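Local coordinates for Lmo0547 protein (Listeria monocytogenes, PDB 4R9N) that probably regulates transcription as a DeoR-type member of the SorC family, with this fragment forming its putative sugar-binding domain, at residues Y43-R48 against M147-V152; E137-G142 against H203-S208. All coordinates share one frame; numbering follows the deposited sequence. Where two conformers were deposited one is given.

Interaction 1 of 2, residues Y43-R48 against M147-V152; sequences YTLSKR and MAIVGV
The side chains of Arg48 and Met147 cross obliquely where helix 30-49 lies on one face of the parallel sheet, and this crossing is the tighter half of the contact. Met147, present as selenomethionine, sends its chain straight out from the strand, extended beyond CG, and its end meets the aliphatic part of the arginine. Its methyl carbon CE is 3.9 Å from Arg48 CD, while SE lies 4.1 Å from Arg48 CG. Only methylene groups of Arg48 do the touching. With CG anti to the backbone N (chi1 -160°), the first part of the chain runs toward the strand; it then bends at chi3 (-104°), which turns the guanidinium away to its own partners. These are Glu19 and Glu18, which form salt bridges to NH2 and NH1 respectively and would be expected to hold the charged end steady while its stem packs on the selenomethionine.

One helical turn earlier, the fit is slacker. Leu45 and Ile149 meet through one methyl each, CD1 to CD1 at 4.4 Å, with no hydrogen bond joining the two segments anywhere. Met147 and Ile149, two positions apart on the strand, thus present their side chains on the same side, to the buried flank of the helix. Tyr43 and Lys47 are exposed on the outer flank; partly exposed Ser46 rests against Phe70 and Pro71 and turns its OG back to Tyr43 O at 2.7 Å, above the carbonyl plane.

Around this contact the helix spans several strands of the Rossmann-like sheet. Leu45 also touches Ile21 of strand 19-23 and Val219 and Leu221 of strand 217-221. Phe66 of helix 61-69 closes in on both Leu45 and Ile149, while strand 147-151 itself runs between strands 217-221 and 54-57.

Interaction 2 of 2, residues E137-G142 against H203-S208; sequences EVLEEG and HVIGLS
This is a buried, apolar helix-on-loop contact away from the middle of a Rossmann-like alpha/beta domain: Leu139 and Gly142 of helix 133-143 pack against Ile205, Gly206 and Leu207 in the connection between helices 199-202 and 209-213. No hydrogen bond crosses between the segments; what joins them is van der Waals contact. Leu139 does much of the work. Its CG is anti to the carbonyl carbon (chi1 -64°), which carries the forked end over to the loop although the side chain sets out obliquely to it. One branch, CD2, lies against the bare backbone of Gly206, 3.9 Å from CA and 4.1 Å from N, and the two backbones come within 6.6 Å between Leu139 CA and Gly206 CA. The fork also meets a single methyl of Ile205: CG2 is 4.3 Å from Leu139 CD1 and 4.4 Å from Leu139 CD2, seated in front of both branches.

Leu207 answers from the loop, reaching in at the next turn of the helix, where one of its branches meets the backbone carbonyl of Gly142.

The loop is held in place by other bonds. Ile205 pairs through its backbone with Gly85 and Ala118, and Leu207 with Leu83. The carbonyl oxygens of Gly206 and Leu207 take hydrogen bonds from the side chains of Arg187 and Asn185, and Ser208 stands at the N-cap of the short helix that follows. Ile205 also touches Lys126 and Leu129 of helix 123-131.

At the Gly142 end, Leu207 CD1 sits over the flat face of the peptide carbonyl rather than in line with it, 3.6 Å from Gly142 O and 3.7 Å from Gly142 C.

Both contacts are largely buried and apolar, and neither has a hydrogen bond between its segments, but they serve different places in the fold. Interaction 1 lies nearer the middle of the chain and joins a helix to a strand of the central sheet; interaction 2 lies farther out and joins a helix to a loop. The first relies on side chains meeting side chains, one of them the methylene stem of an arginine; in the second, leucine methyls press mainly on glycine backbone, with one isoleucine methyl joining in. Helix 133-143 leads directly into strand 147-151, yet the contacts do not touch: their centres are 19 Å apart and their nearest atoms about 6 Å.

Interaction 1 of 2, residues Y43-R48 against M147-V152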
# COMPACT_ATOMS: atom_id res chain seq x y z
N TYR A 43 13.24 -6.15 7.23
CA TYR A 43 13.78 -7.10 8.20
C TYR A 43 12.66 -7.75 8.97
O TYR A 43 12.57 -8.99 9.01
CB TYR A 43 14.75 -6.44 9.14
CG TYR A 43 15.17 -7.31 10.30
CD1 TYR A 43 15.88 -8.50 10.11
CD2 TYR A 43 14.81 -6.97 11.55
CE1 TYR A 43 16.24 -9.32 11.16
CE2 TYR A 43 15.16 -7.75 12.61
CZ TYR A 43 15.87 -8.94 12.43
OH TYR A 43 16.20 -9.71 13.55
N THR A 44 11.77 -6.96 9.54
CA THR A 44 10.72 -7.49 10.34
C THR A 44 9.65 -8.22 9.56
O THR A 44 9.21 -9.33 9.97
CB THR A 44 10.07 -6.43 11.18
OG1 THR A 44 11.06 -5.91 12.07
CG2 THR A 44 8.93 -7.03 12.00
N LEU A 45 9.25 -7.66 8.42
CA LEU A 45 8.22 -8.29 7.63
C LEU A 45 8.65 -9.55 6.90
O LEU A 45 7.80 -10.41 6.68
CB LEU A 45 7.55 -7.31 6.67
CG LEU A 45 6.86 -6.08 7.31
CD1 LEU A 45 6.34 -5.18 6.20
CD2 LEU A 45 5.69 -6.40 8.25
N SER A 46 9.95 -9.71 6.63
CA SER A 46 10.45 -10.95 6.00
C SER A 46 10.07 -12.13 6.88
O SER A 46 9.69 -13.20 6.39
CB SER A 46 11.98 -10.92 5.79
OG SER A 46 12.61 -10.78 7.04
N LYS A 47 10.04 -11.92 8.18
CA LYS A 47 9.67 -13.00 9.12
C LYS A 47 8.19 -13.45 9.06
O LYS A 47 7.88 -14.61 9.18
CB LYS A 47 9.99 -12.58 10.56
CG LYS A 47 11.40 -12.90 11.00
CD LYS A 47 12.37 -11.79 10.79
CE LYS A 47 13.44 -11.75 11.91
NZ LYS A 47 14.48 -12.78 11.65
N ARG A 48 7.29 -12.51 8.84
CA ARG A 48 5.91 -12.76 8.66
C ARG A 48 5.66 -13.40 7.30
O ARG A 48 4.85 -14.39 7.14
CB ARG A 48 5.20 -11.42 8.73
CG ARG A 48 3.76 -11.44 9.02
CD ARG A 48 3.25 -10.02 9.17
NE ARG A 48 3.01 -9.65 10.55
CZ ARG A 48 1.91 -9.94 11.22
NH1 ARG A 48 0.95 -10.67 10.63
NH2 ARG A 48 1.77 -9.51 12.46
N MSE A 147 -1.83 -12.17 2.77
CA MSE A 147 -1.40 -10.86 3.28
C MSE A 147 -1.14 -9.90 2.20
O MSE A 147 -0.74 -10.30 1.11
CB MSE A 147 -0.08 -11.16 4.04
CG MSE A 147 0.92 -10.09 4.30
SE MSE A 147 2.52 -11.05 5.11
CE MSE A 147 3.09 -9.30 5.30
N ALA A 148 -1.23 -8.60 2.51
CA ALA A 148 -0.98 -7.58 1.46
C ALA A 148 -0.12 -6.48 2.09
O ALA A 148 -0.28 -6.19 3.28
CB ALA A 148 -2.27 -7.01 0.95
N ILE A 149 0.76 -5.88 1.31
CA ILE A 149 1.57 -4.75 1.75
C ILE A 149 1.20 -3.57 0.88
O ILE A 149 1.28 -3.64 -0.36
CB ILE A 149 3.04 -5.04 1.65
CG1 ILE A 149 3.33 -6.29 2.52
CG2 ILE A 149 3.87 -3.78 2.03
CD1 ILE A 149 4.77 -6.77 2.44
N VAL A 150 0.81 -2.47 1.53
CA VAL A 150 0.34 -1.27 0.81
C VAL A 150 1.03 -0.04 1.42
O VAL A 150 1.51 -0.06 2.57
CB VAL A 150 -1.20 -1.11 0.86
CG1 VAL A 150 -1.89 -2.28 0.26
CG2 VAL A 150 -1.65 -0.85 2.28
N GLY A 151 1.10 1.02 0.62
CA GLY A 151 1.42 2.38 1.11
C GLY A 151 0.14 3.18 1.36
O GLY A 151 -0.93 2.87 0.86
N VAL A 152 0.25 4.29 2.07
CA VAL A 152 -0.90 5.17 2.23
C VAL A 152 -0.42 6.54 1.74
O VAL A 152 0.68 6.99 2.10
CB VAL A 152 -1.40 5.29 3.69
CG1 VAL A 152 -2.63 6.20 3.76
CG2 VAL A 152 -1.70 3.94 4.26

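Interaction 2 of 2, residues E137-G142 against H203-S208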
# COMPACT_ATOMS: atom_id res chain seq x y z
N GLU A 137 -8.16 -13.38 -13.83
CA GLU A 137 -7.62 -14.36 -12.90
C GLU A 137 -6.60 -13.78 -11.94
O GLU A 137 -6.60 -14.16 -10.75
CB GLU A 137 -7.05 -15.59 -13.57
CG GLU A 137 -6.22 -16.49 -12.62
CD GLU A 137 -6.92 -17.05 -11.33
OE1 GLU A 137 -7.93 -16.52 -10.79
OE2 GLU A 137 -6.39 -18.06 -10.81
N VAL A 138 -5.77 -12.86 -12.40
CA VAL A 138 -4.84 -12.23 -11.48
C VAL A 138 -5.56 -11.32 -10.48
O VAL A 138 -5.15 -11.29 -9.30
CB VAL A 138 -3.72 -11.51 -12.26
CG1 VAL A 138 -2.81 -10.75 -11.30
CG2 VAL A 138 -2.90 -12.55 -13.03
N LEU A 139 -6.58 -10.58 -10.90
CA LEU A 139 -7.36 -9.82 -9.96
C LEU A 139 -7.97 -10.74 -8.91
O LEU A 139 -7.99 -10.39 -7.74
CB LEU A 139 -8.43 -8.96 -10.62
CG LEU A 139 -7.94 -7.84 -11.54
CD1 LEU A 139 -9.13 -7.20 -12.28
CD2 LEU A 139 -7.12 -6.85 -10.73
N GLU A 140 -8.55 -11.89 -9.33
CA GLU A 140 -9.15 -12.77 -8.33
C GLU A 140 -8.14 -13.36 -7.36
O GLU A 140 -8.40 -13.51 -6.16
CB GLU A 140 -9.92 -13.89 -9.01
CG GLU A 140 -11.16 -13.40 -9.76
CD GLU A 140 -12.17 -12.71 -8.85
OE1 GLU A 140 -12.26 -13.02 -7.62
OE2 GLU A 140 -12.87 -11.83 -9.39
N GLU A 141 -6.96 -13.71 -7.86
CA GLU A 141 -5.82 -14.12 -7.00
C GLU A 141 -5.42 -13.04 -6.03
O GLU A 141 -5.19 -13.34 -4.85
CB GLU A 141 -4.64 -14.57 -7.86
CG GLU A 141 -4.91 -15.90 -8.52
CD GLU A 141 -4.03 -16.27 -9.72
OE1 GLU A 141 -3.15 -15.49 -10.17
OE2 GLU A 141 -4.29 -17.37 -10.30
N GLY A 142 -5.49 -11.77 -6.45
CA GLY A 142 -5.19 -10.67 -5.51
C GLY A 142 -6.16 -10.63 -4.33
O GLY A 142 -5.80 -10.26 -3.19
N HIS A 203 -12.31 3.69 -12.60
CA HIS A 203 -11.49 3.43 -13.76
C HIS A 203 -10.13 2.79 -13.43
O HIS A 203 -9.25 2.65 -14.26
CB HIS A 203 -11.37 4.71 -14.60
CG HIS A 203 -12.65 5.08 -15.30
ND1 HIS A 203 -13.74 5.63 -14.63
CD2 HIS A 203 -13.05 4.93 -16.57
CE1 HIS A 203 -14.74 5.81 -15.48
NE2 HIS A 203 -14.33 5.44 -16.67
N VAL A 204 -9.95 2.35 -12.18
CA VAL A 204 -8.69 1.77 -11.77
C VAL A 204 -8.77 0.23 -11.92
O VAL A 204 -9.76 -0.39 -11.49
CB VAL A 204 -8.40 2.17 -10.30
CG1 VAL A 204 -7.23 1.35 -9.74
CG2 VAL A 204 -8.05 3.64 -10.21
N ILE A 205 -7.72 -0.37 -12.48
CA ILE A 205 -7.63 -1.82 -12.54
C ILE A 205 -6.75 -2.25 -11.38
O ILE A 205 -5.55 -2.14 -11.43
CB ILE A 205 -7.07 -2.29 -13.90
CG1 ILE A 205 -8.00 -1.77 -15.04
CG2 ILE A 205 -6.98 -3.82 -13.91
CD1 ILE A 205 -7.64 -2.19 -16.42
N GLY A 206 -7.38 -2.78 -10.34
CA GLY A 206 -6.69 -3.29 -9.19
C GLY A 206 -7.72 -3.51 -8.09
O GLY A 206 -8.91 -3.21 -8.25
N LEU A 207 -7.24 -4.00 -6.96
CA LEU A 207 -8.06 -4.31 -5.81
C LEU A 207 -8.71 -3.08 -5.23
O LEU A 207 -8.03 -2.05 -5.05
CB LEU A 207 -7.11 -4.90 -4.76
CG LEU A 207 -7.57 -5.77 -3.63
CD1 LEU A 207 -7.53 -7.21 -4.10
CD2 LEU A 207 -6.62 -5.64 -2.45
N SER A 208 -10.00 -3.16 -4.90
CA SER A 208 -10.76 -2.10 -4.27
C SER A 208 -10.56 -2.06 -2.76
O SER A 208 -10.02 -3.01 -2.15
CB SER A 208 -12.25 -2.30 -4.58
OG SER A 208 -12.68 -3.41 -3.79